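Local coordinates for dermonecrotic toxin (Pasteurella multocida, PDB 2EBF), which acts as a mitogenic, bone-resorbing dermonecrotic toxin linked to severe atrophic rhinitis in pigs, the modelled chain being its C-terminal region, at residues Ile175-Ala178 with Val183-Ala186; Lys475-Lys480 with Pro511-Pro516. All coordinates share one frame; numbering follows the deposited sequence.

Contact 1 (Ile175-Ala178 with Val183-Ala186)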
# COMPACT_ATOMS: atom_id res chain seq x y z
N ILE A 175 -5.74 4.57 -7.13
CA ILE A 175 -7.06 4.62 -7.78
C ILE A 175 -7.09 3.70 -9.00
O ILE A 175 -8.05 2.94 -9.18
CB ILE A 175 -7.47 6.07 -8.16
CG1 ILE A 175 -7.81 6.88 -6.90
CG2 ILE A 175 -8.64 6.07 -9.18
CD1 ILE A 175 -7.91 8.41 -7.15
N ARG A 176 -6.05 3.74 -9.84
CA ARG A 176 -6.00 2.87 -11.02
C ARG A 176 -6.07 1.39 -10.63
O ARG A 176 -6.79 0.61 -11.26
CB ARG A 176 -4.76 3.16 -11.87
CG ARG A 176 -4.67 4.58 -12.37
CD ARG A 176 -3.50 4.74 -13.31
NE ARG A 176 -3.56 5.97 -14.10
CZ ARG A 176 -2.83 7.06 -13.88
NH1 ARG A 176 -1.94 7.09 -12.88
NH2 ARG A 176 -2.97 8.11 -14.67
N PHE A 177 -5.32 1.02 -9.59
CA PHE A 177 -5.40 -0.34 -9.03
C PHE A 177 -6.82 -0.70 -8.61
O PHE A 177 -7.32 -1.77 -8.96
CB PHE A 177 -4.43 -0.48 -7.84
CG PHE A 177 -4.64 -1.74 -7.01
CD1 PHE A 177 -4.37 -2.99 -7.55
CD2 PHE A 177 -5.11 -1.65 -5.71
CE1 PHE A 177 -4.57 -4.15 -6.80
CE2 PHE A 177 -5.30 -2.80 -4.94
CZ PHE A 177 -5.03 -4.05 -5.49
N ALA A 178 -7.47 0.19 -7.85
CA ALA A 178 -8.82 -0.05 -7.32
C ALA A 178 -9.81 -0.27 -8.45
O ALA A 178 -10.64 -1.17 -8.38
CB ALA A 178 -9.27 1.11 -6.43
N VAL A 183 -12.35 -7.27 -7.14
CA VAL A 183 -13.10 -7.19 -5.89
C VAL A 183 -13.48 -5.74 -5.61
O VAL A 183 -14.67 -5.42 -5.52
CB VAL A 183 -12.31 -7.81 -4.71
CG1 VAL A 183 -13.01 -7.55 -3.38
CG2 VAL A 183 -12.11 -9.31 -4.95
N ILE A 184 -12.48 -4.87 -5.51
CA ILE A 184 -12.71 -3.47 -5.11
C ILE A 184 -13.70 -2.77 -6.04
O ILE A 184 -14.55 -1.99 -5.58
CB ILE A 184 -11.38 -2.66 -5.05
CG1 ILE A 184 -10.34 -3.34 -4.16
CG2 ILE A 184 -11.65 -1.22 -4.57
CD1 ILE A 184 -8.93 -2.75 -4.29
N SER A 185 -13.60 -3.02 -7.34
CA SER A 185 -14.41 -2.30 -8.31
C SER A 185 -15.79 -2.92 -8.56
O SER A 185 -16.57 -2.39 -9.36
CB SER A 185 -13.67 -2.17 -9.65
OG SER A 185 -13.59 -3.43 -10.29
N ALA A 186 -16.09 -4.03 -7.89
CA ALA A 186 -17.33 -4.76 -8.15
C ALA A 186 -18.45 -4.31 -7.21
O ALA A 186 -18.28 -4.32 -5.99
CB ALA A 186 -17.10 -6.27 -8.02

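Contact 2 (Lys475-Lys480 with Pro511-Pro516)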
# COMPACT_ATOMS: atom_id res chain seq x y z
N LYS A 475 -2.82 -5.71 -11.31
CA LYS A 475 -3.01 -7.01 -10.65
C LYS A 475 -1.68 -7.76 -10.62
O LYS A 475 -1.30 -8.35 -9.60
CB LYS A 475 -4.09 -7.83 -11.38
CG LYS A 475 -4.27 -9.26 -10.86
CD LYS A 475 -5.14 -10.07 -11.78
CE LYS A 475 -4.92 -11.56 -11.59
NZ LYS A 475 -5.52 -12.06 -10.32
N SER A 476 -0.96 -7.73 -11.73
CA SER A 476 0.36 -8.37 -11.82
C SER A 476 1.35 -7.78 -10.80
O SER A 476 2.09 -8.53 -10.14
CB SER A 476 0.93 -8.25 -13.24
OG SER A 476 0.13 -8.95 -14.18
N LEU A 477 1.36 -6.46 -10.67
CA LEU A 477 2.23 -5.76 -9.72
C LEU A 477 1.88 -6.11 -8.27
O LEU A 477 2.78 -6.34 -7.45
CB LEU A 477 2.14 -4.24 -9.93
CG LEU A 477 2.90 -3.32 -8.97
CD1 LEU A 477 4.37 -3.64 -9.00
CD2 LEU A 477 2.67 -1.86 -9.32
N TYR A 478 0.58 -6.12 -7.96
CA TYR A 478 0.09 -6.47 -6.64
C TYR A 478 0.59 -7.85 -6.25
O TYR A 478 1.14 -8.04 -5.17
CB TYR A 478 -1.45 -6.42 -6.56
CG TYR A 478 -1.99 -6.95 -5.23
CD1 TYR A 478 -2.31 -8.30 -5.07
CD2 TYR A 478 -2.14 -6.10 -4.14
CE1 TYR A 478 -2.78 -8.78 -3.83
CE2 TYR A 478 -2.60 -6.57 -2.92
CZ TYR A 478 -2.92 -7.90 -2.78
OH TYR A 478 -3.38 -8.36 -1.56
N TYR A 479 0.38 -8.82 -7.14
CA TYR A 479 0.75 -10.20 -6.89
C TYR A 479 2.27 -10.36 -6.74
O TYR A 479 2.75 -10.99 -5.80
CB TYR A 479 0.18 -11.09 -8.00
CG TYR A 479 0.60 -12.53 -7.92
CD1 TYR A 479 0.10 -13.36 -6.93
CD2 TYR A 479 1.50 -13.06 -8.85
CE1 TYR A 479 0.49 -14.69 -6.85
CE2 TYR A 479 1.90 -14.39 -8.78
CZ TYR A 479 1.39 -15.20 -7.77
OH TYR A 479 1.77 -16.52 -7.70
N LYS A 480 3.02 -9.77 -7.67
CA LYS A 480 4.48 -9.84 -7.63
C LYS A 480 5.04 -9.19 -6.37
O LYS A 480 5.98 -9.70 -5.76
CB LYS A 480 5.07 -9.17 -8.86
CG LYS A 480 6.60 -9.17 -8.89
CD LYS A 480 7.08 -8.46 -10.14
CE LYS A 480 8.57 -8.62 -10.31
NZ LYS A 480 9.07 -7.77 -11.45
N PRO A 511 6.80 -3.73 -15.62
CA PRO A 511 6.23 -2.37 -15.48
C PRO A 511 5.63 -2.06 -14.11
O PRO A 511 4.84 -2.85 -13.57
CB PRO A 511 5.14 -2.36 -16.56
CG PRO A 511 5.66 -3.28 -17.61
CD PRO A 511 6.23 -4.43 -16.79
N GLY A 512 6.00 -0.91 -13.55
CA GLY A 512 5.52 -0.50 -12.22
C GLY A 512 4.88 0.89 -12.23
O GLY A 512 4.61 1.45 -13.30
N THR A 513 4.64 1.44 -11.05
CA THR A 513 3.85 2.68 -10.94
C THR A 513 4.73 3.91 -11.09
O THR A 513 5.31 4.39 -10.12
CB THR A 513 3.07 2.73 -9.61
OG1 THR A 513 3.96 2.40 -8.54
CG2 THR A 513 1.91 1.73 -9.61
N GLY A 514 4.86 4.42 -12.31
CA GLY A 514 5.70 5.59 -12.57
C GLY A 514 7.18 5.24 -12.68
O GLY A 514 8.02 6.13 -12.83
N ARG A 515 7.48 3.95 -12.62
CA ARG A 515 8.86 3.46 -12.62
C ARG A 515 8.85 1.93 -12.72
O ARG A 515 7.79 1.33 -12.68
CB ARG A 515 9.58 3.90 -11.34
CG ARG A 515 9.12 3.15 -10.09
CD ARG A 515 9.68 3.74 -8.81
NE ARG A 515 9.14 5.07 -8.57
CZ ARG A 515 7.97 5.31 -7.99
NH1 ARG A 515 7.19 4.30 -7.58
NH2 ARG A 515 7.56 6.56 -7.82
N PRO A 516 10.02 1.31 -12.89
CA PRO A 516 9.98 -0.15 -12.95
C PRO A 516 9.68 -0.82 -11.61
O PRO A 516 9.98 -0.27 -10.54
CB PRO A 516 11.40 -0.52 -13.43
CG PRO A 516 12.01 0.79 -13.95
CD PRO A 516 11.38 1.84 -13.09

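Contact 1 (Ile175-Ala178 with Val183-Ala186)
Apolar side chains from the last turns of helix 171-180 pack here against the turn that follows the helix, in a buried contact. Ile184 meets both helix residues. The CD1 end of its longer arm lies 3.7 Å from CE2 of Phe177, meeting the ring obliquely, with the two side chains crossing at about a right angle, and the same methyl comes within 4.1 Å of CA of Ala178. Its CG2 sits 3.8 Å from CB of Ala178. Phe177 reaches over because its ring is swung anti to the backbone N (chi1 168°), which brings the CE2 side of the ring nearer to the turn than its own CB.

Val183 to Ala186 form a type I beta turn, closed by the bond from Ala186 N to Val183 O at 3.1 Å. Asp181, in the linker just after the helix, leads into it with an Asx turn: its OD1 accepts from the backbone N of Val183, two residues on, and from that of Ile184 as well. Ser185 OG is engaged with the carbonyl O of Asp181, while Ser185 CB lies 3.4 Å from the carbonyl O of Ala178. Leu323 and Met326 of helix 312-333 also pack on Phe177, and Val183 rests on Phe315 and Arg322 of that same helix.

Contact 2 (Lys475-Lys480 with Pro511-Pro516)
A helix-to-loop contact within the C2 region of the toxin joins helix 473-490 to the loop between the short strands 510-511 and 516-517. The helix follows strand 456-461, an edge strand of the mixed, mainly parallel sheet, and leads back to strand 498-502 of the same sheet, skipping over strand 399-402; the parallel strands with a helix between them make this a beta-alpha-beta crossover. Leu477 is the one residue of 475-480 whose side chain touches the loop, and its CA comes within 6.7 Å of the CA of Gly512.

The join is small, apolar and buried, with no hydrogen bond between the two segments. Leu477 points its CB toward the loop and holds CG anti to its backbone N (chi1 176°), and its CD2 methyl makes the contact. Gly512 offers its backbone, with CA 4.3 Å from Leu477 CD2, and is itself fixed by backbone hydrogen bonding to Ile550. Met326 and Met330 of helix 312-333 pack on Leu477 and Thr513 respectively, so a third element borders the same apolar patch.

Farther along the helix, Lys480 ties the two parts together by a polar route. Its fully extended chain brings NZ to Asn508 O and Thr510 OG1, just before the loop. Arg515 NH1 bonds to Thr333 OG1, while Thr513 O lies 3.1 Å above the plane of the Arg515 guanidinium, offset toward its rim, without a hydrogen bond. The closest approach between helix and loop is methyl to methyl: Leu477 CD2 and Thr513 CG2 stand 3.7 Å apart, the two side chains crossing at about a right angle.

Overall arrangement
From the N terminus, helix 171-180 comes first, and contact 1 closes over four residues, the end of that helix and the start of the loop after it. Contact 2 comes much later and closes a span of about thirty residues containing the rest of helix 473-490 and strand 498-502. The two are in series, neither nested nor crossed, with centres about 15 Å apart. They nevertheless meet in space, where Phe177 CZ packs 3.8 Å from Tyr478 CD2. Helix 312-333 touches both, through Met326 among others, and Asp173 of helix 171-180 touches Thr513. Helix 171-180, helix 473-490 and the 511-516 loop thus all pack against helix 312-333.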